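Local atomic coordinates of putative phosphatase (Bacteroides thetaiotaomicron, PDB entry 3KYA), a protein that is of unproven function, possibly a phosphatase, and binds zinc ions in its crystals, with an IPT/TIG domain beside a body resembling a beta-propeller. Residues I183-I188 / I211-K216. Numbering follows the deposited sequence.
Sequences IPTNRI and IDYDGK. With EDO (1,2-ethanediol), chain B.
Arg187 lies beside Asp212 and points the same way. Arg187 CB, CG and CD run past Asp212 O, Arg187 CB coming to 3.5 Å from that oxygen. A bend at chi3 (65°) places NE, which forms a salt bridge with Asp159. The guanidinium then stacks on the carboxylate, their planes 20° apart: Asp212 OD2 stands over one face, 3.4 Å from Arg187 NH2, well out of plane, so this salt bridge rests on charge alone. At the guanidinium edge, O1 of a 1,2-ethanediol, probably from the crystallisation liquor, accepts from NH2 and, weakly, from NH1; O1 donates to Asp212 OD2 and O2 to Asp212 OD1. Arg189 is a second cationic partner of OD2.

The backbones join through Asp212 N to Arg187 O (2.9 Å). Thr185 OG1 accepts from Arg187 N, closing an ST turn, while a water links OG1 to Asp212 O. On the apolar side, Ile211 CD1 meets Ile183 CG2 at 3.6 Å and also Thr185 CG2, and Ile211 CG2 packs on Ile188 CD1.

Pro184 CG sits 4.0 Å from the Tyr213 ring centroid, 15° off the normal, a CH-pi contact; Gly215 N covers the opposite face. An alanine at Tyr213 would probably leave Pro184 CB and CG without their aromatic partner and open a gap between the loops.

Ile188 and Ile211 form an antiparallel non-hydrogen-bonded pair where strand 188-193 begins and strand 206-211 ends; Ile211 and Pro184 both touch Tyr224 of strand 220-227, next in the sheet. Its four antiparallel strands, in sequence order, are consistent with a beta-propeller blade, and the contact joins the loop entering the first strand to that leaving the second.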
loop_
_atom_site.group_PDB
_atom_site.type_symbol
_atom_site.label_atom_id
_atom_site.label_comp_id
_atom_site.label_asym_id
_atom_site.label_seq_id
_atom_site.Cartn_x
_atom_site.Cartn_y
_atom_site.Cartn_z
ATOM N N ILE A 183 -25.888 31.626 23.829
ATOM C CA ILE A 183 -26.110 30.851 22.586
ATOM C C ILE A 183 -27.504 30.217 22.666
ATOM O O ILE A 183 -27.890 29.668 23.703
ATOM C CB ILE A 183 -24.965 29.835 22.324
ATOM C CG1 ILE A 183 -23.681 30.614 22.017
ATOM C CG2 ILE A 183 -25.291 28.902 21.158
ATOM C CD1 ILE A 183 -22.475 29.751 21.627
ATOM N N PRO A 184 -28.294 30.323 21.578
ATOM C CA PRO A 184 -29.695 29.891 21.575
ATOM C C PRO A 184 -29.976 28.414 21.358
ATOM O O PRO A 184 -31.136 28.040 21.161
ATOM C CB PRO A 184 -30.282 30.672 20.401
ATOM C CG PRO A 184 -29.170 30.919 19.505
ATOM C CD PRO A 184 -27.923 30.987 20.319
ATOM N N THR A 185 -28.947 27.578 21.409
ATOM C CA THR A 185 -29.128 26.163 21.177
ATOM C C THR A 185 -28.001 25.374 21.823
ATOM O O THR A 185 -26.961 25.941 22.189
ATOM C CB THR A 185 -29.111 25.853 19.659
ATOM O OG1 THR A 185 -29.281 24.445 19.458
ATOM C CG2 THR A 185 -27.799 26.282 19.039
ATOM N N ASN A 186 -28.227 24.070 21.973
ATOM C CA ASN A 186 -27.202 23.168 22.497
ATOM C C ASN A 186 -26.503 22.395 21.359
ATOM O O ASN A 186 -25.682 21.503 21.610
ATOM C CB ASN A 186 -27.769 22.237 23.589
ATOM C CG ASN A 186 -28.859 21.295 23.092
ATOM O OD1 ASN A 186 -29.061 21.110 21.898
ATOM N ND2 ASN A 186 -29.556 20.678 24.033
ATOM N N ARG A 187 -26.824 22.757 20.114
ATOM C CA ARG A 187 -26.222 22.128 18.937
ATOM C C ARG A 187 -24.941 22.874 18.548
ATOM O O ARG A 187 -24.944 23.687 17.625
ATOM C CB ARG A 187 -27.208 22.111 17.766
ATOM C CG ARG A 187 -28.525 21.385 18.047
ATOM C CD ARG A 187 -29.201 21.001 16.746
ATOM N NE ARG A 187 -28.374 20.020 16.046
ATOM C CZ ARG A 187 -28.503 19.676 14.768
ATOM N NH1 ARG A 187 -29.435 20.222 14.013
ATOM N NH2 ARG A 187 -27.685 18.783 14.245
ATOM N N ILE A 188 -23.850 22.586 19.255
ATOM C CA ILE A 188 -22.547 23.218 19.014
ATOM C C ILE A 188 -21.786 22.310 18.043
ATOM O O ILE A 188 -21.657 21.110 18.284
ATOM C CB ILE A 188 -21.770 23.442 20.334
ATOM C CG1 ILE A 188 -22.686 24.009 21.431
ATOM C CG2 ILE A 188 -20.527 24.333 20.100
ATOM C CD1 ILE A 188 -23.410 25.335 21.093
ATOM N N ILE A 211 -22.525 26.987 15.407
ATOM C CA ILE A 211 -23.692 26.337 15.993
ATOM C C ILE A 211 -24.725 26.047 14.887
ATOM O O ILE A 211 -24.715 26.710 13.861
ATOM C CB ILE A 211 -24.334 27.173 17.128
ATOM C CG1 ILE A 211 -24.988 28.456 16.578
ATOM C CG2 ILE A 211 -23.288 27.488 18.205
ATOM C CD1 ILE A 211 -25.824 29.183 17.592
ATOM N N ASP A 212 -25.606 25.081 15.135
ATOM C CA ASP A 212 -26.598 24.578 14.145
ATOM C C ASP A 212 -27.995 24.985 14.605
ATOM O O ASP A 212 -28.591 24.337 15.469
ATOM C CB ASP A 212 -26.465 23.055 14.039
ATOM C CG ASP A 212 -27.045 22.479 12.745
ATOM O OD1 ASP A 212 -27.976 23.081 12.168
ATOM O OD2 ASP A 212 -26.545 21.405 12.315
ATOM N N TYR A 213 -28.527 26.051 14.017
ATOM C CA TYR A 213 -29.771 26.637 14.497
ATOM C C TYR A 213 -30.596 27.246 13.367
ATOM O O TYR A 213 -30.044 27.721 12.377
ATOM C CB TYR A 213 -29.391 27.704 15.544
ATOM C CG TYR A 213 -30.526 28.479 16.184
ATOM C CD1 TYR A 213 -31.421 27.861 17.046
ATOM C CD2 TYR A 213 -30.652 29.855 15.984
ATOM C CE1 TYR A 213 -32.450 28.576 17.652
ATOM C CE2 TYR A 213 -31.677 30.576 16.577
ATOM C CZ TYR A 213 -32.572 29.934 17.411
ATOM O OH TYR A 213 -33.588 30.655 18.001
ATOM N N ASP A 214 -31.920 27.197 13.516
ATOM C CA ASP A 214 -32.858 27.772 12.533
ATOM C C ASP A 214 -34.132 28.341 13.194
ATOM O O ASP A 214 -35.176 28.453 12.545
ATOM C CB ASP A 214 -33.233 26.726 11.472
ATOM C CG ASP A 214 -34.037 25.573 12.038
ATOM O OD1 ASP A 214 -34.416 25.627 13.230
ATOM O OD2 ASP A 214 -34.302 24.614 11.287
ATOM N N GLY A 215 -34.036 28.704 14.474
ATOM C CA GLY A 215 -35.181 29.225 15.234
ATOM C C GLY A 215 -35.659 30.612 14.833
ATOM O O GLY A 215 -36.735 31.051 15.264
ATOM N N LYS A 216 -34.843 31.310 14.046
ATOM C CA LYS A 216 -35.191 32.610 13.503
ATOM C C LYS A 216 -35.144 32.576 11.972
ATOM O O LYS A 216 -34.738 33.553 11.346
ATOM C CB LYS A 216 -34.225 33.677 14.001
ATOM C CG LYS A 216 -34.464 34.177 15.413
ATOM C CD LYS A 216 -33.527 35.343 15.748
ATOM C CE LYS A 216 -33.571 36.424 14.684
ATOM N NZ LYS A 216 -32.986 37.692 15.159
HETATM C C1 EDO B . -28.456 19.581 9.960
HETATM O O1 EDO B . -27.886 19.505 11.279
HETATM C C2 EDO B . -29.156 20.922 9.765
HETATM O O2 EDO B . -28.206 21.967 9.536
HETATM O O HOH W 1 -30.735 24.239 16.988
#